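Lipolytic protein G-D-S-L family (Chitinophaga pinensis, PDB 4Q7Q) is of unknown function but is probably a GDSL-type (SGNH) hydrolase that cleaves ester bonds of lipids or other acylated substrates. Local coordinates at residues M130-D134 with A145-Y149; D93-H97 with F108-I112. Numbering follows the deposited sequence.

Along the chain the two contacts follow one another without nesting or crossing: contact 2 closes before contact 1 opens, and each spans ten intervening residues. Contact 2 comes first, folding the short helix 92-96 back onto helix 104-118, which then leads into strand 123-127 of the parallel sheet. Beyond that strand the chain enters contact 1, where 130-134 is joined by 145-149, which begins on the last residue of the small hairpin's second strand; helix 157-171 follows. That helix relates the two sites, since Arg132 and Ser148 touch its Leu157 while Tyr95 and Phe108 touch its Ile167. The centres of contacts 1 and 2 lie about 26 Å apart. Their nearest atoms are about 11 Å apart.

Contact 1: M130-D134 with A145-Y149; sequences MQRND and AFGSY
A buried loop-to-loop contact closes the base of a small antiparallel hairpin, strands 135-136 and 144-145, in the alpha/beta fold of an SGNH hydrolase. Segment 130-134, the loop after sheet strand 123-127, is mostly extended; 145-149 starts extended and bends into a turn at Ser148 (-79/7) and Tyr149 (-69/-14). Their end-to-end directions differ by 127°, and the backbones are closest at Asn133 and Gly147, CA to CA 3.8 Å. A side chain at Gly147 would clash with Asn133 CA and Arg132 O. Ser148 N donates to Arg132 O (2.8 Å), and Asp134 CA makes a CA-H...O contact with Ala145 O (3.4 Å). Asp134, chi1 m, brings OD1 to Gly147 N (3.0 Å), while its OD2 forms a salt bridge with Lys193. Arg132, chi1 p and chi2 t, lays NH2 3.7 Å from Ala145 CB and bonds Thr80 through NH1; its side chain lies near a possible Ser14-His238-Asp235 triad, consistent with a loop beside the active site. Water 2 takes a hydrogen bond from Arg132 NE and gives one each to Asn133 O and Phe146 O, all at 2.8 Å. At the far end, Tyr149, chi1 p, swings its ring past Asn133 OD1 (3.5 Å to Tyr149 CE2), and its OH donates to Asp134 OD1 at 2.6 Å.

Contact 2: D93-H97 with F108-I112; sequences DDYQH and FRIII
Tyr95 and Arg109 extend past each other to join the end of the short helix 92-96 to the longer helix 104-118, a local helix-helix contact across a ten-residue connection. Residues 93-96 are helical and His97 leaves helical phi/psi (-127/156), although His97 N still bonds Asp93 O (3.0 Å). Residues 108-112 are regular helix, with Ile112 N on Phe108 O at 2.9 Å. The backbones are closest at Tyr95 and Arg109, CA to CA 5.0 Å. Tyr95, chi1 t and chi2 86°, sends its ring along helix 104-118: Tyr95 CD1 lies 3.7 Å from Arg109 CB and 4.3 Å from Phe108 CB, and Tyr95 CE1 is 3.9 Å from Ile112 CD1. Phe108 C sits at the edge of the Tyr95 ring, 3.7 Å from Tyr95 CE1. Ile112, m/t, points its CA-CB bond toward 93-97 and places CD1 3.4 Å from Tyr95 OH, which is hydrogen-bonded to Glu171. Arg109 is t, t, p with chi4 79°: the extended start carries CD to 3.2 Å from Tyr95 O, and the later bend aims NE at Asp94 O (3.2 Å, 165° at the hydrogen). The guanidinium thus meets the carbonyl end of helix 92-96. Water 3 bridges Asp94 O and Arg109 NH1, 2.7 Å to each. Phe108, chi1 m, turns its ring away from 93-97, and through it helix 104-118 meets Val76 of strand 73-77 and Ser56 of helix 56-61; both helices touch Ile167 of helix 157-171, through Phe108 and Tyr95.

Contact 1: M130-D134 with A145-Y149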
loop_
_atom_site.group_PDB
_atom_site.type_symbol
_atom_site.label_atom_id
_atom_site.label_comp_id
_atom_site.label_asym_id
_atom_site.label_seq_id
_atom_site.Cartn_x
_atom_site.Cartn_y
_atom_site.Cartn_z
HETATM N N MSE A 130 3.055 3.022 -2.145
HETATM C CA MSE A 130 4.293 3.534 -1.592
HETATM C C MSE A 130 5.454 2.756 -2.192
HETATM O O MSE A 130 5.307 1.598 -2.573
HETATM C CB MSE A 130 4.283 3.363 -0.073
HETATM C CG MSE A 130 5.430 4.069 0.632
HETATM SE SE MSE A 130 5.234 4.170 2.578
HETATM C CE MSE A 130 5.794 2.354 3.004
ATOM N N GLN A 131 6.621 3.383 -2.271
ATOM C CA GLN A 131 7.815 2.622 -2.604
ATOM C C GLN A 131 8.037 1.546 -1.547
ATOM O O GLN A 131 7.521 1.624 -0.422
ATOM C CB GLN A 131 9.026 3.539 -2.753
ATOM C CG GLN A 131 8.866 4.478 -3.935
ATOM C CD GLN A 131 10.089 5.317 -4.211
ATOM O OE1 GLN A 131 11.201 4.799 -4.355
ATOM N NE2 GLN A 131 9.889 6.623 -4.311
ATOM N N ARG A 132 8.768 0.513 -1.924
ATOM C CA ARG A 132 9.006 -0.600 -1.021
ATOM C C ARG A 132 10.417 -1.107 -1.201
ATOM O O ARG A 132 10.922 -1.190 -2.326
ATOM C CB ARG A 132 8.005 -1.729 -1.295
ATOM C CG ARG A 132 7.854 -2.104 -2.756
ATOM C CD ARG A 132 6.721 -3.088 -2.983
ATOM N NE ARG A 132 7.046 -4.433 -2.514
ATOM C CZ ARG A 132 6.199 -5.456 -2.545
ATOM N NH1 ARG A 132 4.960 -5.282 -3.010
ATOM N NH2 ARG A 132 6.586 -6.648 -2.113
ATOM N N ASN A 133 11.081 -1.415 -0.095
ATOM C CA ASN A 133 12.377 -2.057 -0.215
ATOM C C ASN A 133 12.210 -3.567 -0.125
ATOM O O ASN A 133 11.084 -4.060 -0.215
ATOM C CB ASN A 133 13.390 -1.507 0.788
ATOM C CG ASN A 133 14.761 -1.365 0.178
ATOM O OD1 ASN A 133 15.225 -2.266 -0.513
ATOM N ND2 ASN A 133 15.407 -0.223 0.399
ATOM N N ASP A 134 13.312 -4.299 0.018
ATOM C CA ASP A 134 13.231 -5.753 0.137
ATOM C C ASP A 134 12.290 -6.106 1.280
ATOM O O ASP A 134 12.457 -5.635 2.403
ATOM C CB ASP A 134 14.608 -6.349 0.438
ATOM C CG ASP A 134 15.541 -6.335 -0.757
ATOM O OD1 ASP A 134 15.188 -5.798 -1.826
ATOM O OD2 ASP A 134 16.649 -6.878 -0.611
ATOM N N ALA A 145 10.381 -10.681 -1.003
ATOM C CA ALA A 145 10.301 -10.031 -2.311
ATOM C C ALA A 145 11.356 -8.946 -2.405
ATOM O O ALA A 145 11.738 -8.363 -1.400
ATOM C CB ALA A 145 8.925 -9.424 -2.513
ATOM N N PHE A 146 11.835 -8.676 -3.612
ATOM C CA PHE A 146 12.784 -7.586 -3.783
ATOM C C PHE A 146 12.089 -6.235 -3.848
ATOM O O PHE A 146 10.877 -6.166 -4.063
ATOM C CB PHE A 146 13.697 -7.811 -4.989
ATOM C CG PHE A 146 12.986 -7.958 -6.308
ATOM C CD1 PHE A 146 12.520 -6.849 -6.997
ATOM C CD2 PHE A 146 12.854 -9.211 -6.892
ATOM C CE1 PHE A 146 11.911 -6.993 -8.234
ATOM C CE2 PHE A 146 12.249 -9.372 -8.121
ATOM C CZ PHE A 146 11.777 -8.262 -8.799
ATOM N N GLY A 147 12.861 -5.169 -3.640
ATOM C CA GLY A 147 12.316 -3.825 -3.580
ATOM C C GLY A 147 12.037 -3.199 -4.933
ATOM O O GLY A 147 12.431 -3.734 -5.973
ATOM N N SER A 148 11.394 -2.035 -4.919
ATOM C CA SER A 148 10.947 -1.409 -6.165
ATOM C C SER A 148 12.063 -0.682 -6.929
ATOM O O SER A 148 11.810 -0.016 -7.920
ATOM C CB SER A 148 9.728 -0.500 -5.922
ATOM O OG SER A 148 9.941 0.410 -4.852
ATOM N N TYR A 149 13.300 -0.825 -6.462
ATOM C CA TYR A 149 14.470 -0.427 -7.251
ATOM C C TYR A 149 14.672 -1.344 -8.480
ATOM O O TYR A 149 15.442 -1.014 -9.379
ATOM C CB TYR A 149 15.735 -0.426 -6.375
ATOM C CG TYR A 149 15.988 -1.766 -5.714
ATOM C CD1 TYR A 149 16.602 -2.806 -6.415
ATOM C CD2 TYR A 149 15.599 -1.999 -4.399
ATOM C CE1 TYR A 149 16.814 -4.041 -5.824
ATOM C CE2 TYR A 149 15.819 -3.224 -3.794
ATOM C CZ TYR A 149 16.421 -4.243 -4.514
ATOM O OH TYR A 149 16.632 -5.469 -3.933
HETATM O O HOH W 1 11.070 2.635 -5.998
HETATM O O HOH W 2 9.438 -5.707 -1.750
#

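Contact 2: D93-H97 with F108-I112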
loop_
_atom_site.group_PDB
_atom_site.type_symbol
_atom_site.label_atom_id
_atom_site.label_comp_id
_atom_site.label_asym_id
_atom_site.label_seq_id
_atom_site.Cartn_x
_atom_site.Cartn_y
_atom_site.Cartn_z
ATOM N N ASP A 93 -7.320 3.136 -21.945
ATOM C CA ASP A 93 -8.390 2.477 -22.696
ATOM C C ASP A 93 -9.055 1.349 -21.906
ATOM O O ASP A 93 -10.256 1.109 -22.044
ATOM C CB ASP A 93 -7.842 1.921 -24.012
ATOM C CG ASP A 93 -8.902 1.211 -24.835
ATOM O OD1 ASP A 93 -8.983 -0.033 -24.758
ATOM O OD2 ASP A 93 -9.649 1.895 -25.564
ATOM N N ASP A 94 -8.264 0.654 -21.089
ATOM C CA ASP A 94 -8.777 -0.419 -20.236
ATOM C C ASP A 94 -9.624 0.109 -19.083
ATOM O O ASP A 94 -10.423 -0.622 -18.497
ATOM C CB ASP A 94 -7.628 -1.260 -19.678
ATOM C CG ASP A 94 -6.850 -1.965 -20.764
ATOM O OD1 ASP A 94 -7.435 -2.851 -21.413
ATOM O OD2 ASP A 94 -5.661 -1.641 -20.962
ATOM N N TYR A 95 -9.432 1.377 -18.742
ATOM C CA TYR A 95 -10.276 2.007 -17.744
ATOM C C TYR A 95 -11.547 2.562 -18.393
ATOM O O TYR A 95 -12.630 2.518 -17.806
ATOM C CB TYR A 95 -9.532 3.121 -16.999
ATOM C CG TYR A 95 -10.418 3.786 -15.978
ATOM C CD1 TYR A 95 -10.538 3.270 -14.693
ATOM C CD2 TYR A 95 -11.180 4.904 -16.314
ATOM C CE1 TYR A 95 -11.374 3.863 -13.767
ATOM C CE2 TYR A 95 -12.018 5.495 -15.397
ATOM C CZ TYR A 95 -12.110 4.974 -14.129
ATOM O OH TYR A 95 -12.943 5.563 -13.218
ATOM N N GLN A 96 -11.407 3.090 -19.604
ATOM C CA GLN A 96 -12.524 3.724 -20.299
ATOM C C GLN A 96 -13.537 2.710 -20.802
ATOM O O GLN A 96 -14.740 2.992 -20.867
ATOM C CB GLN A 96 -12.003 4.552 -21.474
ATOM C CG GLN A 96 -11.235 5.790 -21.051
ATOM C CD GLN A 96 -10.402 6.366 -22.178
ATOM O OE1 GLN A 96 -9.918 5.635 -23.039
ATOM N NE2 GLN A 96 -10.226 7.682 -22.174
ATOM N N HIS A 97 -13.046 1.534 -21.174
ATOM C CA HIS A 97 -13.884 0.506 -21.771
ATOM C C HIS A 97 -13.744 -0.816 -21.035
ATOM O O HIS A 97 -12.726 -1.078 -20.388
ATOM C CB HIS A 97 -13.520 0.320 -23.242
ATOM C CG HIS A 97 -13.526 1.592 -24.027
ATOM N ND1 HIS A 97 -14.685 2.167 -24.503
ATOM C CD2 HIS A 97 -12.515 2.403 -24.415
ATOM C CE1 HIS A 97 -14.387 3.278 -25.151
ATOM N NE2 HIS A 97 -13.077 3.445 -25.113
ATOM N N PHE A 108 -9.473 -0.962 -11.721
ATOM C CA PHE A 108 -9.915 0.303 -11.151
ATOM C C PHE A 108 -11.243 0.744 -11.746
ATOM O O PHE A 108 -12.063 1.343 -11.046
ATOM C CB PHE A 108 -8.843 1.385 -11.265
ATOM C CG PHE A 108 -7.857 1.367 -10.131
ATOM C CD1 PHE A 108 -6.913 0.360 -10.039
ATOM C CD2 PHE A 108 -7.881 2.352 -9.155
ATOM C CE1 PHE A 108 -5.998 0.334 -8.986
ATOM C CE2 PHE A 108 -6.976 2.336 -8.103
ATOM C CZ PHE A 108 -6.027 1.326 -8.017
ATOM N N ARG A 109 -11.471 0.419 -13.017
ATOM C CA ARG A 109 -12.762 0.682 -13.642
ATOM C C ARG A 109 -13.877 -0.045 -12.887
ATOM O O ARG A 109 -14.908 0.548 -12.553
ATOM C CB ARG A 109 -12.753 0.278 -15.125
ATOM C CG ARG A 109 -14.144 0.283 -15.766
ATOM C CD ARG A 109 -14.119 -0.253 -17.202
ATOM N NE ARG A 109 -13.319 -1.472 -17.306
ATOM C CZ ARG A 109 -13.743 -2.682 -16.955
ATOM N NH1 ARG A 109 -12.931 -3.725 -17.068
ATOM N NH2 ARG A 109 -14.973 -2.850 -16.479
ATOM N N ILE A 110 -13.653 -1.321 -12.598
ATOM C CA ILE A 110 -14.613 -2.133 -11.859
ATOM C C ILE A 110 -14.856 -1.583 -10.451
ATOM O O ILE A 110 -16.000 -1.461 -10.007
ATOM C CB ILE A 110 -14.123 -3.599 -11.783
ATOM C CG1 ILE A 110 -14.127 -4.212 -13.184
ATOM C CG2 ILE A 110 -14.965 -4.417 -10.810
ATOM C CD1 ILE A 110 -13.537 -5.591 -13.220
ATOM N N ILE A 111 -13.776 -1.232 -9.758
ATOM C CA ILE A 111 -13.877 -0.747 -8.387
ATOM C C ILE A 111 -14.586 0.601 -8.305
ATOM O O ILE A 111 -15.506 0.778 -7.507
ATOM C CB ILE A 111 -12.492 -0.644 -7.725
ATOM C CG1 ILE A 111 -11.882 -2.038 -7.573
ATOM C CG2 ILE A 111 -12.590 0.045 -6.367
ATOM C CD1 ILE A 111 -10.375 -2.029 -7.331
ATOM N N ILE A 112 -14.177 1.546 -9.143
ATOM C CA ILE A 112 -14.803 2.865 -9.123
ATOM C C ILE A 112 -16.266 2.785 -9.558
ATOM O O ILE A 112 -17.126 3.475 -9.007
ATOM C CB ILE A 112 -14.001 3.881 -9.959
ATOM C CG1 ILE A 112 -12.698 4.207 -9.227
ATOM C CG2 ILE A 112 -14.812 5.153 -10.202
ATOM C CD1 ILE A 112 -11.680 4.922 -10.074
HETATM O O HOH W 3 -10.984 -3.280 -18.861
HETATM O O HOH W 4 -15.130 3.667 -13.776
#